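Local structure of teicoplanin pseudoaglycone deacetylases Orf2 (Actinoplanes teichomyceticus, 3DFF) at residues H16-A29 with R75-V88. The protein probably removes the acetyl group from the amino sugar of the teicoplanin pseudoaglycone by zinc-dependent hydrolysis of an amide bond. Residues are numbered along the deposited sequence; the frame is centred on the assembly and turned at random.
Sequences HLDDAVLSFGAGLA and RRKEDIAALDHLRV. With ZN (zinc ion), chain B.
The zinc site of this PIG-L-type deacetylase, built on loop 16-18 and the start of helix 19-33, leans on helix 71-85 through Leu-17 and Arg-75, its second-shell side. His-16 ND1, whose ring NE2 is hydrogen-bonded to Asp-163, and Asp-19 bind zinc, OD1 being the more distant of the two carboxylate oxygens; His-164 and two waters complete the site. Between these ligands Leu-17, centre of an inverse gamma turn, turns its side chain to the helix: CD1 meets the aliphatic CB of Arg-75 at 3.7 Å, while CD2 lies 3.6 Å from Asp-79 CG, Leu-17 and Asp-79 crossing at about a right angle. A branched apolar residue suits this place, since CD2 rests on CB and CG of an aspartate whose oxygens are bonded elsewhere, to Tyr-229, His-92 and a water. Leu-17 O takes a hydrogen bond of 3.0 Å from Arg-75 NH2, which lies above the carbonyl plane, 54° out of it, and is brought there by a bend at chi3 (68°). A water linking Leu-17 O, Arg-75 NE and Glu-78 OE1 adds a second grip. The same NH2 forms a long salt bridge with Asp-18 OD2 at 3.4 Å, guanidinium and carboxylate planes being steeply inclined.

Farther along, the two segments meet through aliphatic groups. Val-21 CG2 touches Leu-83 CD2 at 3.6 Å and also reaches Leu-86 CD1. Leu-86, just before Arg-87 of the Schellman motif that closes helix 71-85, lays its methyls against Gly-25, where the backbone is bare, and sets CD2 3.9 Å from Ala-29 CB; small residues allow this close approach. At the other end, Arg-75 links the loop backbone to Asp-18, whose OD1 accepts from a zinc-bound water, and so positions that carboxylate from the second shell.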
ATOM      1  N   HIS A  16      -1.744  -2.518   2.157  1.00 13.55           N
ATOM      2  CA  HIS A  16      -2.621  -2.425   3.320  1.00 14.47           C
ATOM      3  C   HIS A  16      -3.787  -1.511   3.043  1.00 15.27           C
ATOM      4  O   HIS A  16      -3.812  -0.799   2.038  1.00 15.53           O
ATOM      5  CB  HIS A  16      -1.878  -1.847   4.525  1.00 15.50           C
ATOM      6  CG  HIS A  16      -0.693  -2.647   4.932  1.00 14.94           C
ATOM      7  ND1 HIS A  16       0.585  -2.124   4.949  1.00 15.79           N
ATOM      8  CD2 HIS A  16      -0.587  -3.924   5.369  1.00 16.15           C
ATOM      9  CE1 HIS A  16       1.424  -3.051   5.376  1.00 16.99           C
ATOM     10  NE2 HIS A  16       0.740  -4.157   5.617  1.00 16.86           N
ATOM     11  N   LEU A  17      -4.753  -1.534   3.959  1.00 15.71           N
ATOM     12  CA  LEU A  17      -5.946  -0.703   3.865  1.00 16.86           C
ATOM     13  C   LEU A  17      -5.625   0.739   4.271  1.00 17.86           C
ATOM     14  O   LEU A  17      -5.831   1.141   5.427  1.00 19.08           O
ATOM     15  CB  LEU A  17      -7.065  -1.321   4.722  1.00 17.51           C
ATOM     16  CG  LEU A  17      -7.498  -2.735   4.306  1.00 15.66           C
ATOM     17  CD1 LEU A  17      -8.172  -3.469   5.427  1.00 16.76           C
ATOM     18  CD2 LEU A  17      -8.456  -2.667   3.079  1.00 18.84           C
ATOM     19  N   ASP A  18      -5.092   1.483   3.302  1.00 17.57           N
ATOM     20  CA  ASP A  18      -4.735   2.911   3.415  1.00 18.04           C
ATOM     21  C   ASP A  18      -3.669   3.324   2.407  1.00 17.36           C
ATOM     22  O   ASP A  18      -3.609   4.481   2.022  1.00 17.06           O
ATOM     23  CB  ASP A  18      -4.292   3.325   4.825  1.00 18.58           C
ATOM     24  CG  ASP A  18      -3.089   2.509   5.360  1.00 20.70           C
ATOM     25  OD1 ASP A  18      -2.498   1.670   4.650  1.00 22.32           O
ATOM     26  OD2 ASP A  18      -2.762   2.702   6.553  1.00 27.13           O
ATOM     27  N   ASP A  19      -2.818   2.395   1.977  1.00 17.10           N
ATOM     28  CA  ASP A  19      -1.594   2.792   1.269  1.00 15.96           C
ATOM     29  C   ASP A  19      -1.885   3.445  -0.077  1.00 16.53           C
ATOM     30  O   ASP A  19      -1.264   4.453  -0.423  1.00 17.12           O
ATOM     31  CB  ASP A  19      -0.641   1.603   1.066  1.00 16.73           C
ATOM     32  CG  ASP A  19      -0.006   1.134   2.358  1.00 16.34           C
ATOM     33  OD1 ASP A  19       0.649   1.942   3.047  1.00 17.61           O
ATOM     34  OD2 ASP A  19      -0.157  -0.055   2.688  1.00 16.74           O
ATOM     35  N   ALA A  20      -2.820   2.876  -0.827  1.00 16.35           N
ATOM     36  CA  ALA A  20      -3.147   3.401  -2.164  1.00 16.87           C
ATOM     37  C   ALA A  20      -3.703   4.803  -2.061  1.00 17.26           C
ATOM     38  O   ALA A  20      -3.378   5.677  -2.901  1.00 17.94           O
ATOM     39  CB  ALA A  20      -4.166   2.475  -2.868  1.00 17.33           C
ATOM     40  N   VAL A  21      -4.558   5.034  -1.071  1.00 16.99           N
ATOM     41  CA  VAL A  21      -5.150   6.373  -0.916  1.00 17.32           C
ATOM     42  C   VAL A  21      -4.077   7.375  -0.474  1.00 17.44           C
ATOM     43  O   VAL A  21      -3.934   8.447  -1.060  1.00 18.23           O
ATOM     44  CB  VAL A  21      -6.380   6.364   0.003  1.00 17.98           C
ATOM     45  CG1 VAL A  21      -6.865   7.784   0.271  1.00 18.62           C
ATOM     46  CG2 VAL A  21      -7.491   5.515  -0.647  1.00 18.44           C
ATOM     47  N   LEU A  22      -3.303   7.017   0.544  1.00 17.50           N
ATOM     48  CA  LEU A  22      -2.216   7.891   1.002  1.00 18.11           C
ATOM     49  C   LEU A  22      -1.241   8.239  -0.109  1.00 18.50           C
ATOM     50  O   LEU A  22      -0.767   9.391  -0.201  1.00 18.73           O
ATOM     51  CB  LEU A  22      -1.417   7.189   2.100  1.00 17.59           C
ATOM     52  CG  LEU A  22      -2.059   7.183   3.479  1.00 19.30           C
ATOM     53  CD1 LEU A  22      -1.372   6.129   4.343  1.00 19.06           C
ATOM     54  CD2 LEU A  22      -1.990   8.572   4.132  1.00 19.75           C
ATOM     55  N   SER A  23      -0.915   7.251  -0.932  1.00 17.76           N
ATOM     56  CA  SER A  23       0.163   7.407  -1.909  1.00 17.99           C
ATOM     57  C   SER A  23      -0.301   7.881  -3.273  1.00 18.95           C
ATOM     58  O   SER A  23       0.467   8.528  -3.998  1.00 19.76           O
ATOM     59  CB  SER A  23       0.948   6.103  -2.072  1.00 18.40           C
ATOM     60  OG  SER A  23       1.459   5.657  -0.829  1.00 16.58           O
ATOM     61  N   PHE A  24      -1.543   7.552  -3.620  1.00 18.68           N
ATOM     62  CA  PHE A  24      -1.982   7.653  -5.018  1.00 20.24           C
ATOM     63  C   PHE A  24      -3.445   8.092  -5.120  1.00 20.27           C
ATOM     64  O   PHE A  24      -4.045   8.002  -6.194  1.00 21.33           O
ATOM     65  CB  PHE A  24      -1.732   6.301  -5.717  1.00 20.39           C
ATOM     66  CG  PHE A  24      -1.824   6.336  -7.234  1.00 21.77           C
ATOM     67  CD1 PHE A  24      -1.049   7.216  -7.985  1.00 21.82           C
ATOM     68  CD2 PHE A  24      -2.661   5.452  -7.897  1.00 22.62           C
ATOM     69  CE1 PHE A  24      -1.135   7.231  -9.391  1.00 25.72           C
ATOM     70  CE2 PHE A  24      -2.757   5.453  -9.294  1.00 26.12           C
ATOM     71  CZ  PHE A  24      -1.997   6.342 -10.040  1.00 23.39           C
ATOM     72  N   GLY A  25      -4.005   8.592  -4.022  1.00 20.84           N
ATOM     73  CA  GLY A  25      -5.420   8.948  -3.979  1.00 21.94           C
ATOM     74  C   GLY A  25      -5.763  10.017  -5.006  1.00 23.31           C
ATOM     75  O   GLY A  25      -6.818   9.963  -5.618  1.00 23.13           O
ATOM     76  N   ALA A  26      -4.869  10.989  -5.180  1.00 24.37           N
ATOM     77  CA  ALA A  26      -5.100  12.034  -6.195  1.00 25.23           C
ATOM     78  C   ALA A  26      -5.141  11.422  -7.595  1.00 25.58           C
ATOM     79  O   ALA A  26      -6.055  11.719  -8.370  1.00 26.29           O
ATOM     80  CB  ALA A  26      -4.047  13.141  -6.104  1.00 25.29           C
ATOM     81  N   GLY A  27      -4.173  10.557  -7.901  1.00 25.41           N
ATOM     82  CA  GLY A  27      -4.127   9.795  -9.159  1.00 25.74           C
ATOM     83  C   GLY A  27      -5.362   8.943  -9.415  1.00 25.83           C
ATOM     84  O   GLY A  27      -5.897   8.911 -10.539  1.00 26.61           O
ATOM     85  N   LEU A  28      -5.815   8.241  -8.380  1.00 24.99           N
ATOM     86  CA  LEU A  28      -7.015   7.414  -8.492  1.00 25.42           C
ATOM     87  C   LEU A  28      -8.248   8.265  -8.803  1.00 26.21           C
ATOM     88  O   LEU A  28      -9.047   7.906  -9.676  1.00 26.70           O
ATOM     89  CB  LEU A  28      -7.250   6.643  -7.195  1.00 24.53           C
ATOM     90  CG  LEU A  28      -6.193   5.582  -6.895  1.00 24.30           C
ATOM     91  CD1 LEU A  28      -6.373   5.077  -5.481  1.00 24.63           C
ATOM     92  CD2 LEU A  28      -6.258   4.424  -7.905  1.00 24.50           C
ATOM     93  N   ALA A  29      -8.395   9.366  -8.068  1.00 27.02           N
ATOM     94  CA  ALA A  29      -9.536  10.268  -8.225  1.00 28.25           C
ATOM     95  C   ALA A  29      -9.522  10.904  -9.619  1.00 29.21           C
ATOM     96  O   ALA A  29     -10.577  11.024 -10.258  1.00 29.38           O
ATOM     97  CB  ALA A  29      -9.517  11.329  -7.148  1.00 28.26           C
ATOM     98  N   ARG A  75     -11.193  -1.716   9.532  1.00 18.95           N
ATOM     99  CA  ARG A  75     -10.329  -1.137   8.513  1.00 18.17           C
ATOM    100  C   ARG A  75     -10.881  -1.313   7.106  1.00 17.41           C
ATOM    101  O   ARG A  75     -10.711  -0.451   6.228  1.00 17.58           O
ATOM    102  CB  ARG A  75      -8.908  -1.710   8.637  1.00 18.56           C
ATOM    103  CG  ARG A  75      -8.206  -1.259   9.909  1.00 19.13           C
ATOM    104  CD  ARG A  75      -6.721  -1.594   9.855  1.00 20.04           C
ATOM    105  NE  ARG A  75      -6.023  -0.796   8.851  1.00 22.34           N
ATOM    106  CZ  ARG A  75      -4.746  -0.976   8.515  1.00 24.20           C
ATOM    107  NH1 ARG A  75      -4.044  -1.943   9.086  1.00 24.91           N
ATOM    108  NH2 ARG A  75      -4.177  -0.210   7.594  1.00 23.54           N
ATOM    109  N   ARG A  76     -11.563  -2.437   6.879  1.00 16.64           N
ATOM    110  CA  ARG A  76     -12.195  -2.656   5.598  1.00 17.46           C
ATOM    111  C   ARG A  76     -13.287  -1.622   5.392  1.00 17.37           C
ATOM    112  O   ARG A  76     -13.420  -1.104   4.282  1.00 18.57           O
ATOM    113  CB  ARG A  76     -12.825  -4.043   5.521  1.00 16.86           C
ATOM    114  CG  ARG A  76     -11.838  -5.122   5.129  1.00 16.79           C
ATOM    115  CD  ARG A  76     -12.579  -6.455   5.034  1.00 19.07           C
ATOM    116  NE  ARG A  76     -11.684  -7.536   4.634  1.00 19.96           N
ATOM    117  CZ  ARG A  76     -12.100  -8.674   4.082  1.00 21.62           C
ATOM    118  NH1 ARG A  76     -13.391  -8.848   3.824  1.00 24.03           N
ATOM    119  NH2 ARG A  76     -11.234  -9.615   3.756  1.00 23.15           N
ATOM    120  N   LYS A  77     -14.066  -1.343   6.440  1.00 18.69           N
ATOM    121  CA  LYS A  77     -15.139  -0.334   6.328  1.00 18.88           C
ATOM    122  C   LYS A  77     -14.569   1.054   6.054  1.00 19.18           C
ATOM    123  O   LYS A  77     -15.108   1.792   5.224  1.00 19.90           O
ATOM    124  CB  LYS A  77     -16.038  -0.317   7.564  1.00 19.79           C
ATOM    125  CG  LYS A  77     -16.877  -1.581   7.680  1.00 22.05           C
ATOM    126  CD  LYS A  77     -17.806  -1.517   8.883  1.00 28.12           C
ATOM    127  CE  LYS A  77     -18.740  -2.719   8.884  1.00 30.72           C
ATOM    128  NZ  LYS A  77     -19.517  -2.801  10.152  1.00 32.66           N
ATOM    129  N   GLU A  78     -13.456   1.389   6.709  1.00 18.91           N
ATOM    130  CA  GLU A  78     -12.763   2.657   6.431  1.00 18.90           C
ATOM    131  C   GLU A  78     -12.324   2.755   4.981  1.00 18.54           C
ATOM    132  O   GLU A  78     -12.482   3.810   4.346  1.00 18.71           O
ATOM    133  CB  GLU A  78     -11.524   2.820   7.319  1.00 18.66           C
ATOM    134  CG  GLU A  78     -11.815   3.066   8.756  1.00 21.07           C
ATOM    135  CD  GLU A  78     -10.568   3.097   9.620  1.00 20.34           C
ATOM    136  OE1 GLU A  78      -9.446   2.798   9.137  1.00 19.65           O
ATOM    137  OE2 GLU A  78     -10.736   3.390  10.813  1.00 22.82           O
ATOM    138  N   ASP A  79     -11.762   1.663   4.458  1.00 18.00           N
ATOM    139  CA  ASP A  79     -11.257   1.621   3.099  1.00 17.79           C
ATOM    140  C   ASP A  79     -12.393   1.826   2.094  1.00 18.65           C
ATOM    141  O   ASP A  79     -12.242   2.530   1.095  1.00 19.38           O
ATOM    142  CB  ASP A  79     -10.563   0.283   2.859  1.00 17.76           C
ATOM    143  CG  ASP A  79      -9.853   0.211   1.527  1.00 19.23           C
ATOM    144  OD1 ASP A  79      -8.901   1.004   1.277  1.00 19.27           O
ATOM    145  OD2 ASP A  79     -10.216  -0.665   0.720  1.00 19.40           O
ATOM    146  N   ILE A  80     -13.542   1.213   2.367  1.00 19.06           N
ATOM    147  CA  ILE A  80     -14.679   1.361   1.467  1.00 19.74           C
ATOM    148  C   ILE A  80     -15.176   2.812   1.466  1.00 19.45           C
ATOM    149  O   ILE A  80     -15.466   3.347   0.394  1.00 21.41           O
ATOM    150  CB  ILE A  80     -15.802   0.387   1.848  1.00 18.99           C
ATOM    151  CG1 ILE A  80     -15.321  -1.054   1.606  1.00 19.37           C
ATOM    152  CG2 ILE A  80     -17.093   0.677   1.057  1.00 22.12           C
ATOM    153  CD1 ILE A  80     -16.238  -2.113   2.249  1.00 20.49           C
ATOM    154  N   ALA A  81     -15.232   3.433   2.638  1.00 19.73           N
ATOM    155  CA  ALA A  81     -15.599   4.855   2.755  1.00 19.77           C
ATOM    156  C   ALA A  81     -14.594   5.723   1.984  1.00 20.69           C
ATOM    157  O   ALA A  81     -14.989   6.560   1.170  1.00 20.37           O
ATOM    158  CB  ALA A  81     -15.698   5.272   4.204  1.00 20.59           C
ATOM    159  N   ALA A  82     -13.293   5.482   2.192  1.00 19.70           N
ATOM    160  CA  ALA A  82     -12.254   6.274   1.524  1.00 19.73           C
ATOM    161  C   ALA A  82     -12.346   6.173   0.011  1.00 19.83           C
ATOM    162  O   ALA A  82     -12.369   7.206  -0.681  1.00 21.10           O
ATOM    163  CB  ALA A  82     -10.850   5.860   2.014  1.00 20.04           C
ATOM    164  N   LEU A  83     -12.430   4.943  -0.500  1.00 19.01           N
ATOM    165  CA  LEU A  83     -12.488   4.687  -1.939  1.00 20.19           C
ATOM    166  C   LEU A  83     -13.831   5.164  -2.535  1.00 21.18           C
ATOM    167  O   LEU A  83     -13.844   5.733  -3.634  1.00 22.60           O
ATOM    168  CB  LEU A  83     -12.215   3.201  -2.234  1.00 19.40           C
ATOM    169  CG  LEU A  83     -10.807   2.767  -1.799  1.00 18.14           C
ATOM    170  CD1 LEU A  83     -10.614   1.270  -1.917  1.00 18.96           C
ATOM    171  CD2 LEU A  83      -9.759   3.505  -2.649  1.00 18.09           C
ATOM    172  N   ASP A  84     -14.931   4.963  -1.812  1.00 22.93           N
ATOM    173  CA  ASP A  84     -16.234   5.556  -2.209  1.00 24.22           C
ATOM    174  C   ASP A  84     -16.100   7.078  -2.357  1.00 25.00           C
ATOM    175  O   ASP A  84     -16.657   7.667  -3.288  1.00 24.25           O
ATOM    176  CB  ASP A  84     -17.332   5.267  -1.176  1.00 25.40           C
ATOM    177  CG  ASP A  84     -17.901   3.856  -1.260  1.00 26.01           C
ATOM    178  OD1 ASP A  84     -17.579   3.098  -2.184  1.00 26.58           O
ATOM    179  OD2 ASP A  84     -18.710   3.522  -0.353  1.00 30.09           O
ATOM    180  N   HIS A  85     -15.345   7.715  -1.458  1.00 24.40           N
ATOM    181  CA  HIS A  85     -15.158   9.168  -1.533  1.00 25.51           C
ATOM    182  C   HIS A  85     -14.410   9.597  -2.789  1.00 25.65           C
ATOM    183  O   HIS A  85     -14.711  10.669  -3.355  1.00 26.30           O
ATOM    184  CB  HIS A  85     -14.471   9.721  -0.286  1.00 25.54           C
ATOM    185  CG  HIS A  85     -14.628  11.204  -0.133  1.00 27.48           C
ATOM    186  ND1 HIS A  85     -15.800  11.787   0.305  1.00 30.07           N
ATOM    187  CD2 HIS A  85     -13.766  12.222  -0.374  1.00 28.81           C
ATOM    188  CE1 HIS A  85     -15.651  13.100   0.331  1.00 30.16           C
ATOM    189  NE2 HIS A  85     -14.427  13.390  -0.076  1.00 30.27           N
ATOM    190  N   LEU A  86     -13.447   8.777  -3.222  1.00 25.46           N
ATOM    191  CA  LEU A  86     -12.695   8.992  -4.478  1.00 25.55           C
ATOM    192  C   LEU A  86     -13.496   8.559  -5.703  1.00 26.43           C
ATOM    193  O   LEU A  86     -13.041   8.701  -6.851  1.00 26.26           O
ATOM    194  CB  LEU A  86     -11.354   8.247  -4.459  1.00 25.84           C
ATOM    195  CG  LEU A  86     -10.369   8.649  -3.364  1.00 25.99           C
ATOM    196  CD1 LEU A  86      -9.105   7.800  -3.478  1.00 24.72           C
ATOM    197  CD2 LEU A  86     -10.018  10.124  -3.507  1.00 26.86           C
ATOM    198  N   ARG A  87     -14.675   8.001  -5.421  1.00 26.86           N
ATOM    199  CA  ARG A  87     -15.615   7.459  -6.401  1.00 28.18           C
ATOM    200  C   ARG A  87     -15.009   6.291  -7.182  1.00 27.09           C
ATOM    201  O   ARG A  87     -15.206   6.147  -8.384  1.00 28.21           O
ATOM    202  CB  ARG A  87     -16.193   8.587  -7.288  1.00 27.31           C
ATOM    203  CG  ARG A  87     -16.651   9.794  -6.459  1.00 30.08           C
ATOM    204  CD  ARG A  87     -17.242  10.893  -7.336  1.00 31.11           C
ATOM    205  NE  ARG A  87     -18.663  10.663  -7.573  1.00 39.29           N
ATOM    206  CZ  ARG A  87     -19.639  11.470  -7.155  1.00 41.74           C
ATOM    207  NH1 ARG A  87     -19.353  12.584  -6.491  1.00 43.30           N
ATOM    208  NH2 ARG A  87     -20.906  11.166  -7.419  1.00 42.65           N
ATOM    209  N   VAL A  88     -14.263   5.439  -6.474  1.00 27.21           N
ATOM    210  CA  VAL A  88     -13.615   4.270  -7.094  1.00 25.83           C
ATOM    211  C   VAL A  88     -13.992   2.936  -6.393  1.00 25.55           C
ATOM    212  O   VAL A  88     -14.405   2.938  -5.233  1.00 26.15           O
ATOM    213  CB  VAL A  88     -12.053   4.409  -7.171  1.00 26.95           C
ATOM    214  CG1 VAL A  88     -11.629   5.702  -7.867  1.00 25.14           C
ATOM    215  CG2 VAL A  88     -11.435   4.344  -5.783  1.00 25.48           C
TER
HETATM  216 ZN    ZN B 274       1.134  -0.188   4.376  1.00 18.53          ZN
HETATM  217  O   HOH W   1      -6.509   0.222   0.223  1.00 23.00           O
HETATM  218  O   HOH W   2      -7.296   1.486   7.847  1.00 28.86           O
HETATM  219  O   HOH W   3      -0.331   0.712   5.599  1.00 19.58           O
HETATM  220  O   HOH W   4     -13.100  10.563  -8.856  1.00 37.98           O
HETATM  221  O   HOH W   5       2.491   0.149   5.810  1.00 22.42           O